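Local coordinates for agarase (Pseudoalteromonas fuliginea, PDB 6XJ9), which probably hydrolyses agarose, the agar polysaccharide of red algae, as a glycoside hydrolase of family 50, at residues Gly453-Asp458 / Val504-Glu509; Glu486-Val491 / Lys608-His613. All coordinates share one frame; numbering follows the deposited sequence.

Interaction 1. Residues Gly453-Asp458 / Val504-Glu509; sequences GWIIGD and VFIDNE
Two neighbouring parallel strands of the catalytic barrel, 449-453 and 501-506, finish their pairing here, where G453 faces I506 and the chains then part into loops. G453 N donates to F505 O (3.1 Å), and D507 N returns a straighter bond to G453 O (2.8 Å, 173° at the hydrogen), so that G453 bridges the residues before and after I506. Glycine suits the place because a beta carbon would press on I506 CD1. Just beyond, the D507 carboxylate, its CG beside the backbone N and on the far side from the carbonyl carbon (chi1 -66°), swings across to I455. Its OD2 receives I455 N at 2.7 Å on the syn side, 18° out of the carboxylate plane, and a water, 2.6 Å from OD2, that also donates to I455 O. OD1 is hydrogen-bonded to Y598 OH. An alanine in place of D507 would probably leave I455 N without its acceptor and the loop freer to drift from the strand end. On the side turned to helix 584-609, I455 CD1 packs on I506 CG2 (3.7 Å), and both branched side chains touch V602. On the other side, the indole of W454 brings CZ3 and CH2 to N508 CB, 3.7 Å from CH2, while N508 OD1 is held by R619 and N643. Such loops at the C-terminal ends of parallel strands are where (beta/alpha)-barrel glycoside hydrolases build their active sites.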
# COMPACT_ATOMS: atom_id res chain seq x y z
N GLY A 453 25.69 0.08 26.09
CA GLY A 453 25.79 0.60 27.45
C GLY A 453 25.81 2.13 27.44
O GLY A 453 26.07 2.74 26.40
N TRP A 454 25.44 2.72 28.59
CA TRP A 454 25.55 4.15 28.85
C TRP A 454 26.64 4.36 29.89
O TRP A 454 26.60 3.72 30.94
CB TRP A 454 24.24 4.69 29.46
CG TRP A 454 22.99 4.48 28.67
CD1 TRP A 454 22.06 3.50 28.83
CD2 TRP A 454 22.51 5.33 27.61
NE1 TRP A 454 21.04 3.65 27.93
CE2 TRP A 454 21.29 4.76 27.16
CE3 TRP A 454 22.99 6.49 26.99
CZ2 TRP A 454 20.54 5.34 26.14
CZ3 TRP A 454 22.25 7.05 25.97
CH2 TRP A 454 21.04 6.48 25.55
N ILE A 455 27.57 5.28 29.63
CA ILE A 455 28.55 5.65 30.64
C ILE A 455 27.97 6.78 31.49
O ILE A 455 27.79 7.91 31.03
CB ILE A 455 29.93 5.99 30.04
CG1 ILE A 455 30.48 4.80 29.26
CG2 ILE A 455 30.88 6.42 31.14
CD1 ILE A 455 31.78 5.09 28.54
N ILE A 456 27.68 6.43 32.75
CA ILE A 456 27.02 7.31 33.71
C ILE A 456 27.84 7.24 34.99
O ILE A 456 28.39 6.19 35.31
CB ILE A 456 25.57 6.85 33.96
CG1 ILE A 456 24.70 6.94 32.71
CG2 ILE A 456 24.95 7.55 35.15
CD1 ILE A 456 24.55 8.33 32.12
N GLY A 457 27.91 8.36 35.72
CA GLY A 457 28.69 8.37 36.95
C GLY A 457 28.81 9.76 37.55
O GLY A 457 28.18 10.71 37.10
N ASP A 458 29.66 9.84 38.59
CA ASP A 458 29.84 11.07 39.34
C ASP A 458 31.19 11.69 38.98
O ASP A 458 31.67 12.56 39.70
CB ASP A 458 29.73 10.80 40.85
CG ASP A 458 28.34 10.40 41.31
OD1 ASP A 458 27.35 10.99 40.82
OD2 ASP A 458 28.25 9.50 42.17
N VAL A 504 28.86 -3.49 19.94
CA VAL A 504 28.43 -2.70 21.09
C VAL A 504 28.41 -1.21 20.72
O VAL A 504 29.41 -0.64 20.30
CB VAL A 504 29.33 -2.95 22.31
CG1 VAL A 504 28.82 -2.25 23.56
CG2 VAL A 504 29.49 -4.45 22.59
N PHE A 505 27.25 -0.58 20.92
CA PHE A 505 27.15 0.86 20.92
C PHE A 505 27.34 1.33 22.36
O PHE A 505 26.75 0.77 23.28
CB PHE A 505 25.77 1.30 20.44
CG PHE A 505 25.38 0.92 19.03
CD1 PHE A 505 25.90 1.59 17.93
CD2 PHE A 505 24.40 -0.05 18.82
CE1 PHE A 505 25.50 1.25 16.65
CE2 PHE A 505 23.98 -0.37 17.53
CZ PHE A 505 24.53 0.28 16.45
N ILE A 506 28.22 2.32 22.56
CA ILE A 506 28.33 2.93 23.88
C ILE A 506 27.88 4.39 23.78
O ILE A 506 28.41 5.15 22.97
CB ILE A 506 29.76 2.77 24.46
CG1 ILE A 506 30.15 1.30 24.60
CG2 ILE A 506 29.88 3.51 25.79
CD1 ILE A 506 29.47 0.58 25.76
N ASP A 507 26.88 4.75 24.60
CA ASP A 507 26.29 6.09 24.64
C ASP A 507 25.47 6.34 23.37
O ASP A 507 25.41 5.49 22.48
CB ASP A 507 27.31 7.18 24.97
CG ASP A 507 27.89 7.09 26.38
OD1 ASP A 507 29.05 7.48 26.58
OD2 ASP A 507 27.17 6.61 27.26
N ASN A 508 24.87 7.53 23.27
CA ASN A 508 23.98 7.84 22.16
C ASN A 508 23.79 9.34 22.10
O ASN A 508 23.37 9.95 23.09
CB ASN A 508 22.64 7.08 22.27
CG ASN A 508 21.60 7.48 21.26
OD1 ASN A 508 21.65 7.06 20.10
ND2 ASN A 508 20.62 8.28 21.68
N GLU A 509 24.10 9.94 20.95
CA GLU A 509 23.83 11.35 20.69
C GLU A 509 24.30 12.23 21.86
O GLU A 509 23.56 13.08 22.34
CB GLU A 509 22.35 11.59 20.37
CG GLU A 509 21.83 10.78 19.20
CD GLU A 509 20.45 11.19 18.71
OE1 GLU A 509 19.78 11.97 19.43
OE2 GLU A 509 20.07 10.76 17.60
O HOH W 1 25.86 8.38 28.72

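Interaction 2. Residues Glu486-Val491 / Lys608-His613; sequences ETVSVV and KYLPNH
The phenol ring of Y609 is sandwiched between two aliphatic carbons. S489 CB sits over one face, 3.9 Å from the ring centroid and only 10° off the normal, a CH-pi contact, while K608 CG covers the opposite face from the preceding residue of its own helix. S489 OG lies 3.7 Å from Y609 CE1, and beyond the ring's far end the lysine curls round so that K608 NZ makes a weak hydrogen bond of 3.2 Å to Y609 OH. With CG placed anti to the carbonyl carbon (chi1 -66°), the ring is laid over S489, and N485 and A492 of helix 478-495 also touch the Y609 side chain. Serine fits under the ring because its side chain is short: the backbones approach to 5.7 Å between S489 CA and Y609 CA. Deeper in, V488 CG1 stands opposite its own backbone N (chi1 172°) and reaches both Y609 CB and L610 CD1, each at 3.9 Å. L610 CD1 also meets V491 CG1 at 3.8 Å, the two side chains crossing at about a right angle, so one leucine methyl fits between valines a helical turn apart. L610 is the first residue to leave helical geometry, and it opens a type I turn to H613 in which P611, with its fixed phi, suits the second position. The chemistry is therefore graded: apolar methyls meet on the buried side and an amphipathic tyrosine closes the outer side, and across the two segments the hold comes from shape and dispersion, with no hydrogen bond between them.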
# COMPACT_ATOMS: atom_id res chain seq x y z
N GLU A 486 33.73 0.02 34.01
CA GLU A 486 32.66 -0.63 34.74
C GLU A 486 31.41 -0.80 33.86
O GLU A 486 30.74 -1.83 33.93
CB GLU A 486 32.36 0.15 36.02
CG GLU A 486 33.24 -0.28 37.19
CD GLU A 486 33.28 0.63 38.41
OE1 GLU A 486 34.26 0.50 39.20
OE2 GLU A 486 32.36 1.46 38.59
N THR A 487 31.09 0.22 33.06
CA THR A 487 29.99 0.12 32.11
C THR A 487 30.24 -1.03 31.14
O THR A 487 29.37 -1.86 30.88
CB THR A 487 29.79 1.44 31.35
OG1 THR A 487 29.57 2.45 32.34
CG2 THR A 487 28.64 1.42 30.37
N VAL A 488 31.45 -1.09 30.57
CA VAL A 488 31.67 -2.06 29.51
C VAL A 488 31.68 -3.46 30.10
O VAL A 488 31.21 -4.42 29.48
CB VAL A 488 32.93 -1.74 28.67
CG1 VAL A 488 33.25 -2.88 27.70
CG2 VAL A 488 32.74 -0.44 27.90
N SER A 489 32.20 -3.57 31.33
CA SER A 489 32.19 -4.81 32.09
C SER A 489 30.77 -5.36 32.25
O SER A 489 30.54 -6.56 32.10
CB SER A 489 32.85 -4.63 33.44
OG SER A 489 32.98 -5.90 34.06
N VAL A 490 29.80 -4.48 32.54
CA VAL A 490 28.42 -4.92 32.69
C VAL A 490 27.93 -5.49 31.36
O VAL A 490 27.28 -6.53 31.34
CB VAL A 490 27.50 -3.78 33.18
CG1 VAL A 490 26.03 -4.15 32.99
CG2 VAL A 490 27.75 -3.44 34.64
N VAL A 491 28.20 -4.78 30.26
CA VAL A 491 27.81 -5.28 28.95
C VAL A 491 28.42 -6.67 28.74
O VAL A 491 27.72 -7.57 28.28
CB VAL A 491 28.22 -4.30 27.82
CG1 VAL A 491 27.85 -4.83 26.45
CG2 VAL A 491 27.59 -2.93 28.04
N LYS A 608 39.37 -4.46 26.81
CA LYS A 608 39.59 -5.30 27.98
C LYS A 608 38.50 -6.37 28.07
O LYS A 608 38.80 -7.56 28.23
CB LYS A 608 39.74 -4.46 29.25
CG LYS A 608 39.96 -5.26 30.53
CD LYS A 608 40.50 -4.45 31.70
CE LYS A 608 41.01 -5.32 32.83
NZ LYS A 608 39.92 -6.13 33.42
N TYR A 609 37.24 -5.96 27.91
CA TYR A 609 36.11 -6.76 28.37
C TYR A 609 35.42 -7.46 27.21
O TYR A 609 34.94 -8.59 27.36
CB TYR A 609 35.14 -5.91 29.20
CG TYR A 609 35.74 -5.44 30.50
CD1 TYR A 609 35.92 -6.31 31.57
CD2 TYR A 609 36.16 -4.13 30.66
CE1 TYR A 609 36.49 -5.89 32.76
CE2 TYR A 609 36.74 -3.69 31.84
CZ TYR A 609 36.90 -4.57 32.89
OH TYR A 609 37.46 -4.12 34.05
N LEU A 610 35.41 -6.80 26.04
CA LEU A 610 34.74 -7.36 24.87
C LEU A 610 35.69 -7.35 23.68
O LEU A 610 35.34 -6.85 22.60
CB LEU A 610 33.44 -6.58 24.63
CG LEU A 610 32.28 -7.04 25.50
CD1 LEU A 610 31.45 -5.85 25.98
CD2 LEU A 610 31.41 -8.03 24.75
N PRO A 611 36.93 -7.87 23.86
CA PRO A 611 37.99 -7.76 22.85
C PRO A 611 37.65 -8.39 21.51
O PRO A 611 38.19 -7.96 20.50
CB PRO A 611 39.17 -8.52 23.47
CG PRO A 611 38.52 -9.45 24.48
CD PRO A 611 37.39 -8.60 25.05
N ASN A 612 36.74 -9.38 21.51
CA ASN A 612 36.46 -10.14 20.31
C ASN A 612 35.36 -9.46 19.49
O ASN A 612 35.06 -9.91 18.39
CB ASN A 612 36.10 -11.61 20.58
CG ASN A 612 37.15 -12.36 21.38
OD1 ASN A 612 36.82 -13.12 22.30
ND2 ASN A 612 38.41 -12.12 21.08
N HIS A 613 34.77 -8.39 20.04
CA HIS A 613 33.53 -7.84 19.50
C HIS A 613 33.75 -6.41 19.01
O HIS A 613 34.53 -5.67 19.59
CB HIS A 613 32.47 -7.80 20.60
CG HIS A 613 31.92 -9.15 20.90
ND1 HIS A 613 32.53 -9.99 21.82
CD2 HIS A 613 30.86 -9.81 20.41
CE1 HIS A 613 31.85 -11.11 21.89
NE2 HIS A 613 30.82 -11.03 21.03

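From the N terminus the chain runs along strand 449-453 into segment 453-458, then returns through helix 478-495, which carries 486-491, and runs along strand 501-506, parallel to the first, to 504-509. Interaction 1 closes this loop of 45 residues, a beta-alpha-beta crossover between adjacent parallel strands. Interaction 2 starts inside that loop and closes a longer one of 116 residues at the end of helix 584-609, just before strand 614-615, so the two contacts cross rather than nest. They are joined directly: T487 packs against W454 and I455, and V491 against G453 and V504. Together they tie two strands of the barrel to two of its outer helices.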